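Long-range contacts in pirin-like protein (Geobacillus kaustophilus, PDB 2P17), which is of unknown function but belongs to the iron-binding pirin family of the cupin superfamily and carries an Fe(III) ion in its structure: residues P20-G25 against M43-E48; Y65-E70 against H110-W115; H80-P85 against N131-D136. All blocks are in the same frame, centred on the assembly; numbering follows the deposited sequence.

Interactions 1 and 2 hold neighbouring strands of one cupin sheet. Strand 39-47 pairs with 22-26 in interaction 1 and lies beside 109-117, which pairs with 60-66 in interaction 2. The two contacts touch: E44 OE2 bonds to H110 NE2, and M43 pairs with Q113 through the backbone. Both rest on antiparallel backbone ladders. Interactions 1 and 3 lie farther out, their centres about 17 and 15 Å from the chain centre, and are partly buried. The centre of interaction 2 is deeper, at about 9 Å, and apolar packing is added there. Interaction 3 has no ladder: polar side chains of 131-136 grip 80-85. It touches interaction 2 where G84 and P85 meet V66, G69 and E70.

Interaction 1: P20-G25 against M43-E48; sequences PIHRSG and MEDIFE
Strands 22-25 and 43-47 run antiparallel, with axes 4.6 Å apart at closest approach. R23 with I46 and G25 with E44 are hydrogen-bonded pairs, each joined by two N-H to O bonds. S24 with D45, between them, and H22 with F47, beyond R23-I46, are non-hydrogen-bonded pairs. Beyond the ladder, E48 N still bonds to I21 O at 3.0 Å.

H22 and D45 meet diagonally on the face they share with S24 and F47. CG of H22 is anti to the backbone N (chi1 -176°), so the ring lies along the strand and its tip reaches D45. H22 NE2 donates to D45 OD1 at 2.7 Å, with an almost straight angle of 173°. The acceptor lies in the ring plane and uses its anti lone pair. Ring and carboxylate planes are 28° apart. S24 CB rests 3.5 Å from the same D45 OD1. F52 packs edge-to-face with both H22 and F47. An alanine in place of H22 would lose the bond to D45 OD1 and the ring packed on F52, and would probably leave the D45 carboxylate less firmly fixed.

On the other face, the E44 carboxylate turns to H110. At the strand end, I21 CB meets E48 CB at 4.0 Å, and the two side chains cross obliquely.

Both strands are interior strands of the cupin fold: 22-26 also pairs with 3-19 and 39-47 with 109-117. F47 reaches close to E101, a predicted iron ligand. The short bond to a buried carboxylate would probably raise the basicity of H22 and favour a positively charged ring.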
# COMPACT_ATOMS: atom_id res chain seq x y z
N PRO A 20 -22.56 10.00 -8.33
CA PRO A 20 -23.37 8.79 -8.27
C PRO A 20 -22.57 7.51 -8.58
O PRO A 20 -23.04 6.41 -8.26
CB PRO A 20 -24.42 9.03 -9.37
CG PRO A 20 -24.47 10.50 -9.53
CD PRO A 20 -23.08 10.97 -9.31
N ILE A 21 -21.39 7.66 -9.16
CA ILE A 21 -20.57 6.50 -9.53
C ILE A 21 -19.22 6.44 -8.80
O ILE A 21 -18.38 5.58 -9.10
CB ILE A 21 -20.36 6.41 -11.08
CG1 ILE A 21 -19.65 7.66 -11.63
CG2 ILE A 21 -21.70 6.15 -11.79
CD1 ILE A 21 -19.22 7.53 -13.09
N HIS A 22 -19.02 7.32 -7.82
CA HIS A 22 -17.71 7.44 -7.18
C HIS A 22 -17.78 7.94 -5.75
O HIS A 22 -18.29 9.03 -5.47
CB HIS A 22 -16.82 8.36 -8.02
CG HIS A 22 -15.41 8.49 -7.54
ND1 HIS A 22 -14.66 9.62 -7.77
CD2 HIS A 22 -14.61 7.64 -6.86
CE1 HIS A 22 -13.45 9.46 -7.25
NE2 HIS A 22 -13.40 8.27 -6.68
N ARG A 23 -17.27 7.11 -4.83
CA ARG A 23 -17.06 7.50 -3.44
C ARG A 23 -15.57 7.39 -3.16
O ARG A 23 -14.88 6.54 -3.73
CB ARG A 23 -17.83 6.57 -2.49
CG ARG A 23 -19.34 6.63 -2.66
CD ARG A 23 -20.05 5.85 -1.56
NE ARG A 23 -20.07 6.59 -0.30
CZ ARG A 23 -19.45 6.22 0.82
NH1 ARG A 23 -18.75 5.09 0.86
NH2 ARG A 23 -19.55 6.97 1.91
N SER A 24 -15.06 8.23 -2.27
CA SER A 24 -13.63 8.19 -1.98
C SER A 24 -13.29 8.56 -0.55
O SER A 24 -14.07 9.23 0.13
CB SER A 24 -12.82 9.06 -2.95
OG SER A 24 -13.19 10.42 -2.81
N GLY A 25 -12.10 8.14 -0.11
CA GLY A 25 -11.63 8.49 1.24
C GLY A 25 -10.14 8.72 1.24
O GLY A 25 -9.41 8.00 0.56
N MSE A 43 -5.22 6.91 -1.36
CA MSE A 43 -6.63 7.19 -1.56
C MSE A 43 -7.42 5.90 -1.71
O MSE A 43 -6.98 4.98 -2.41
CB MSE A 43 -6.79 8.03 -2.83
CG MSE A 43 -8.20 8.44 -3.13
SE MSE A 43 -8.17 9.85 -4.44
CE MSE A 43 -7.15 11.16 -3.42
N GLU A 44 -8.57 5.84 -1.04
CA GLU A 44 -9.52 4.75 -1.19
C GLU A 44 -10.61 5.19 -2.14
O GLU A 44 -11.15 6.29 -2.00
CB GLU A 44 -10.13 4.37 0.16
CG GLU A 44 -11.17 3.26 0.08
CD GLU A 44 -12.02 3.13 1.34
OE1 GLU A 44 -12.27 4.14 2.03
OE2 GLU A 44 -12.45 1.99 1.62
N ASP A 45 -10.91 4.35 -3.13
CA ASP A 45 -11.94 4.67 -4.11
C ASP A 45 -12.91 3.51 -4.29
O ASP A 45 -12.50 2.35 -4.30
CB ASP A 45 -11.32 5.01 -5.46
CG ASP A 45 -10.54 6.30 -5.43
OD1 ASP A 45 -11.17 7.38 -5.48
OD2 ASP A 45 -9.29 6.24 -5.36
N ILE A 46 -14.19 3.85 -4.40
CA ILE A 46 -15.20 2.90 -4.82
C ILE A 46 -15.83 3.52 -6.06
O ILE A 46 -16.41 4.61 -5.98
CB ILE A 46 -16.27 2.67 -3.73
CG1 ILE A 46 -15.61 2.14 -2.45
CG2 ILE A 46 -17.37 1.74 -4.25
CD1 ILE A 46 -16.55 2.05 -1.27
N PHE A 47 -15.70 2.86 -7.21
CA PHE A 47 -16.06 3.52 -8.46
C PHE A 47 -16.58 2.58 -9.54
O PHE A 47 -16.28 1.38 -9.53
CB PHE A 47 -14.94 4.44 -8.98
CG PHE A 47 -13.63 3.75 -9.27
CD1 PHE A 47 -13.17 3.64 -10.57
CD2 PHE A 47 -12.84 3.23 -8.24
CE1 PHE A 47 -11.96 3.04 -10.85
CE2 PHE A 47 -11.62 2.61 -8.50
CZ PHE A 47 -11.18 2.51 -9.82
N GLU A 48 -17.36 3.14 -10.46
CA GLU A 48 -17.91 2.40 -11.58
C GLU A 48 -17.28 2.84 -12.90
O GLU A 48 -16.54 3.83 -12.94
CB GLU A 48 -19.44 2.58 -11.63
CG GLU A 48 -20.15 2.00 -10.40
CD GLU A 48 -21.63 2.35 -10.30
OE1 GLU A 48 -22.35 2.25 -11.33
OE2 GLU A 48 -22.07 2.71 -9.19

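Interaction 2: Y65-E70 against H110-W115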
# COMPACT_ATOMS: atom_id res chain seq x y z
N TYR A 65 -3.96 -1.40 -5.18
CA TYR A 65 -4.43 -2.68 -4.65
C TYR A 65 -5.94 -2.74 -4.86
O TYR A 65 -6.67 -1.83 -4.46
CB TYR A 65 -4.08 -2.83 -3.15
CG TYR A 65 -4.69 -4.08 -2.52
CD1 TYR A 65 -3.98 -5.28 -2.45
CD2 TYR A 65 -5.99 -4.06 -2.01
CE1 TYR A 65 -4.54 -6.42 -1.89
CE2 TYR A 65 -6.57 -5.20 -1.45
CZ TYR A 65 -5.84 -6.37 -1.39
OH TYR A 65 -6.42 -7.50 -0.83
N VAL A 66 -6.41 -3.80 -5.52
CA VAL A 66 -7.84 -3.97 -5.75
C VAL A 66 -8.44 -4.79 -4.61
O VAL A 66 -8.08 -5.96 -4.42
CB VAL A 66 -8.13 -4.61 -7.13
CG1 VAL A 66 -9.61 -4.90 -7.29
CG2 VAL A 66 -7.66 -3.69 -8.24
N ILE A 67 -9.33 -4.17 -3.84
CA ILE A 67 -10.00 -4.88 -2.74
C ILE A 67 -11.06 -5.79 -3.32
O ILE A 67 -11.13 -6.98 -2.97
CB ILE A 67 -10.61 -3.90 -1.71
CG1 ILE A 67 -9.54 -2.94 -1.17
CG2 ILE A 67 -11.30 -4.67 -0.57
CD1 ILE A 67 -10.09 -1.77 -0.35
N SER A 68 -11.89 -5.24 -4.22
CA SER A 68 -12.95 -6.00 -4.85
C SER A 68 -13.26 -5.41 -6.22
O SER A 68 -12.90 -4.26 -6.52
CB SER A 68 -14.21 -6.02 -3.97
OG SER A 68 -14.73 -4.71 -3.80
N GLY A 69 -13.91 -6.20 -7.06
CA GLY A 69 -14.24 -5.78 -8.42
C GLY A 69 -13.17 -6.13 -9.43
O GLY A 69 -12.12 -6.67 -9.08
N GLU A 70 -13.47 -5.85 -10.70
CA GLU A 70 -12.57 -6.16 -11.80
C GLU A 70 -12.15 -4.86 -12.46
O GLU A 70 -12.99 -4.10 -12.94
CB GLU A 70 -13.25 -7.09 -12.82
CG GLU A 70 -13.76 -8.41 -12.23
CD GLU A 70 -12.64 -9.35 -11.76
OE1 GLU A 70 -11.50 -9.24 -12.26
OE2 GLU A 70 -12.92 -10.22 -10.91
N HIS A 110 -13.44 -1.47 -5.76
CA HIS A 110 -13.00 -0.87 -4.51
C HIS A 110 -11.49 -1.03 -4.48
O HIS A 110 -11.00 -2.16 -4.51
CB HIS A 110 -13.66 -1.63 -3.34
CG HIS A 110 -13.43 -1.02 -1.99
ND1 HIS A 110 -13.81 -1.65 -0.83
CD2 HIS A 110 -12.85 0.15 -1.62
CE1 HIS A 110 -13.49 -0.89 0.21
NE2 HIS A 110 -12.91 0.20 -0.24
N SER A 111 -10.76 0.09 -4.45
CA SER A 111 -9.29 0.04 -4.55
C SER A 111 -8.59 1.00 -3.59
O SER A 111 -9.20 1.92 -3.04
CB SER A 111 -8.84 0.36 -5.98
OG SER A 111 -9.25 1.66 -6.37
N LEU A 112 -7.31 0.73 -3.38
CA LEU A 112 -6.43 1.64 -2.64
C LEU A 112 -5.32 2.07 -3.57
O LEU A 112 -4.64 1.21 -4.13
CB LEU A 112 -5.84 0.94 -1.42
CG LEU A 112 -6.85 0.70 -0.31
CD1 LEU A 112 -6.36 -0.38 0.62
CD2 LEU A 112 -7.11 2.01 0.46
N GLN A 113 -5.15 3.38 -3.76
CA GLN A 113 -4.17 3.94 -4.68
C GLN A 113 -3.10 4.72 -3.92
O GLN A 113 -3.40 5.77 -3.35
CB GLN A 113 -4.86 4.86 -5.69
CG GLN A 113 -3.94 5.45 -6.74
CD GLN A 113 -3.73 4.50 -7.90
OE1 GLN A 113 -3.80 3.28 -7.75
NE2 GLN A 113 -3.46 5.06 -9.06
N LEU A 114 -1.88 4.20 -3.93
CA LEU A 114 -0.74 4.80 -3.23
C LEU A 114 0.15 5.53 -4.22
O LEU A 114 0.37 5.05 -5.33
CB LEU A 114 0.06 3.68 -2.56
CG LEU A 114 1.32 4.05 -1.81
CD1 LEU A 114 0.97 4.58 -0.42
CD2 LEU A 114 2.26 2.85 -1.71
N TRP A 115 0.63 6.71 -3.83
CA TRP A 115 1.68 7.39 -4.60
C TRP A 115 2.98 7.32 -3.85
O TRP A 115 3.04 7.59 -2.64
CB TRP A 115 1.34 8.86 -4.83
CG TRP A 115 0.23 9.13 -5.79
CD1 TRP A 115 -0.66 8.22 -6.31
CD2 TRP A 115 -0.14 10.41 -6.31
NE1 TRP A 115 -1.54 8.87 -7.15
CE2 TRP A 115 -1.25 10.21 -7.17
CE3 TRP A 115 0.37 11.70 -6.15
CZ2 TRP A 115 -1.86 11.27 -7.86
CZ3 TRP A 115 -0.24 12.76 -6.84
CH2 TRP A 115 -1.35 12.52 -7.68
O HOH W 1 -15.03 -4.09 -1.19
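The chain turns a corner at I67, and its side chain leans onto H110 of strand 110-115. Its CB lies 3.3 Å from H110 O. CG1 is anti to the carbonyl carbon (chi1 -56°) and passes over the same H110 O at 3.7 Å. The branch CG2 approaches H110 ND1. The extended tip (chi2 169°) puts CD1 over the centre of the imidazole, 3.4 Å above its plane and 10° from the ring normal. This is a close CH-pi contact. The same CD1 meets L112 CG at 4.1 Å, so one methyl bridges ring and leucine.

The backbone explains the placing of I67. Y65 and L112 form an antiparallel hydrogen-bonded pair, and V66 with S111 a non-hydrogen-bonded one. The register then slips by one residue: I67 and S68 together stand opposite H110, which makes a classic beta bulge. H110 O accepts from two donors, I67 N at 2.7 Å and S68 N at 3.2 Å. H110 N bonds back to S68 O.

The imidazole is held at both nitrogens. A water in the ring plane joins H110 ND1, at 2.8 Å, to S68 OG. NE2 bonds to E44 of the neighbouring strand. L195 of strand 189-196 also packs on I67, Y65 and L112, and Y65 OH reaches E171.

The contact closes the end of a strand pair in the N-terminal cupin domain. With a carboxylate at NE2 and a methyl over one face, the ring's rotation is fixed, and the charge of E44 would probably favour a protonated H110.

Interaction 3: H80-P85 against N131-D136; sequences HSTLGP and NLRSKD
T82 O is the centre of this contact. N131 ND2 donates to it at 3.1 Å. The donor stands above the carbonyl plane, 40° out of it, while the oxygen lies close to the amide plane of N131. R133 lays one face of its guanidinium over the same T82 O, where the angle is too poor for a bond. Across the contact its bond goes to the hydroxyl: R133 NH2 donates to T82 OG1 at 3.2 Å, nearly in the guanidinium plane. The methyl L83 CD2 lies 3.5 Å from N131 ND2. L83 and N131 run alongside one another, pointing opposite ways.

A water links the two segments: it accepts from T82 N at 3.0 Å and, weakly, from R133 NH2.

Torsions and second partners set the N131 and R133 side chains. CG of N131 is anti to the backbone N (chi1 -168°), which sends the amide across to T82. The R133 chain bends at chi2 (-66°) and so turns back over T82. R133 NH1 forms a salt bridge with D87, just before strand 88-92, which also accepts from G84 N and S134 N. Y129 OH bonds to both N131 ND2 and S81 OG.

The contact joins two sheets of the N-terminal cupin domain. Strand 79-83 is outermost in a four-stranded antiparallel sheet, beside 71-75. Strand 128-132 belongs to another layer and pairs with 88-92, so side chains, not a ladder, join the two strands.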
# COMPACT_ATOMS: atom_id res chain seq x y z
N HIS A 80 -2.81 -2.17 -22.31
CA HIS A 80 -3.89 -2.68 -21.47
C HIS A 80 -3.54 -3.87 -20.60
O HIS A 80 -2.83 -4.79 -21.04
CB HIS A 80 -5.10 -3.05 -22.32
CG HIS A 80 -6.01 -1.91 -22.61
ND1 HIS A 80 -6.99 -1.51 -21.73
CD2 HIS A 80 -6.09 -1.08 -23.67
CE1 HIS A 80 -7.64 -0.47 -22.24
NE2 HIS A 80 -7.11 -0.20 -23.42
N SER A 81 -4.06 -3.85 -19.38
CA SER A 81 -3.96 -4.98 -18.47
C SER A 81 -5.22 -5.04 -17.62
O SER A 81 -6.07 -4.16 -17.69
CB SER A 81 -2.73 -4.84 -17.59
OG SER A 81 -2.94 -3.84 -16.61
N THR A 82 -5.35 -6.11 -16.83
CA THR A 82 -6.48 -6.24 -15.91
C THR A 82 -6.00 -6.63 -14.52
O THR A 82 -4.91 -7.20 -14.36
CB THR A 82 -7.51 -7.28 -16.39
OG1 THR A 82 -6.87 -8.54 -16.59
CG2 THR A 82 -8.21 -6.83 -17.69
N LEU A 83 -6.82 -6.30 -13.53
CA LEU A 83 -6.59 -6.68 -12.14
C LEU A 83 -7.90 -7.17 -11.56
O LEU A 83 -8.95 -6.62 -11.86
CB LEU A 83 -6.13 -5.50 -11.28
CG LEU A 83 -4.70 -4.93 -11.32
CD1 LEU A 83 -4.53 -3.89 -10.24
CD2 LEU A 83 -3.61 -5.99 -11.20
N GLY A 84 -7.81 -8.20 -10.72
CA GLY A 84 -8.98 -8.67 -9.97
C GLY A 84 -8.78 -8.52 -8.47
O GLY A 84 -7.77 -7.95 -8.02
N PRO A 85 -9.75 -9.00 -7.68
CA PRO A 85 -9.67 -8.90 -6.23
C PRO A 85 -8.37 -9.46 -5.67
O PRO A 85 -8.01 -10.59 -5.98
CB PRO A 85 -10.88 -9.71 -5.75
CG PRO A 85 -11.86 -9.54 -6.84
CD PRO A 85 -11.03 -9.61 -8.10
N ASN A 131 2.50 -5.82 -13.38
CA ASN A 131 1.24 -6.43 -12.95
C ASN A 131 1.56 -7.52 -11.93
O ASN A 131 2.24 -8.50 -12.24
CB ASN A 131 0.50 -6.99 -14.17
CG ASN A 131 -0.92 -7.38 -13.87
OD1 ASN A 131 -1.18 -8.46 -13.35
ND2 ASN A 131 -1.86 -6.49 -14.18
N LEU A 132 1.07 -7.34 -10.71
CA LEU A 132 1.45 -8.20 -9.59
C LEU A 132 0.27 -9.02 -9.12
O LEU A 132 -0.45 -8.63 -8.21
CB LEU A 132 2.03 -7.35 -8.44
CG LEU A 132 3.19 -6.43 -8.81
CD1 LEU A 132 3.57 -5.54 -7.63
CD2 LEU A 132 4.40 -7.21 -9.34
N ARG A 133 0.06 -10.17 -9.75
CA ARG A 133 -1.05 -11.03 -9.39
C ARG A 133 -0.80 -11.64 -8.02
O ARG A 133 0.30 -12.11 -7.71
CB ARG A 133 -1.23 -12.14 -10.43
CG ARG A 133 -1.52 -11.61 -11.81
CD ARG A 133 -2.87 -10.92 -11.88
NE ARG A 133 -3.20 -10.61 -13.27
CZ ARG A 133 -4.40 -10.26 -13.70
NH1 ARG A 133 -5.42 -10.14 -12.86
NH2 ARG A 133 -4.58 -10.00 -14.99
N SER A 134 -1.83 -11.62 -7.19
CA SER A 134 -1.74 -12.16 -5.84
C SER A 134 -1.12 -13.56 -5.85
O SER A 134 -0.20 -13.84 -5.07
CB SER A 134 -3.14 -12.20 -5.22
OG SER A 134 -3.12 -12.77 -3.93
N LYS A 135 -1.59 -14.40 -6.76
CA LYS A 135 -1.16 -15.80 -6.82
C LYS A 135 0.33 -15.97 -7.14
O LYS A 135 0.92 -17.01 -6.84
CB LYS A 135 -2.01 -16.58 -7.82
CG LYS A 135 -1.79 -16.14 -9.27
NZ LYS A 135 -3.12 -19.54 -11.90
N ASP A 136 0.95 -14.94 -7.73
CA ASP A 136 2.35 -15.02 -8.14
C ASP A 136 3.32 -14.50 -7.08
O ASP A 136 4.53 -14.61 -7.25
CB ASP A 136 2.59 -14.26 -9.46
CG ASP A 136 1.88 -14.90 -10.65
OD1 ASP A 136 1.72 -16.14 -10.66
OD2 ASP A 136 1.50 -14.16 -11.58
O HOH W 2 -3.45 -8.40 -17.33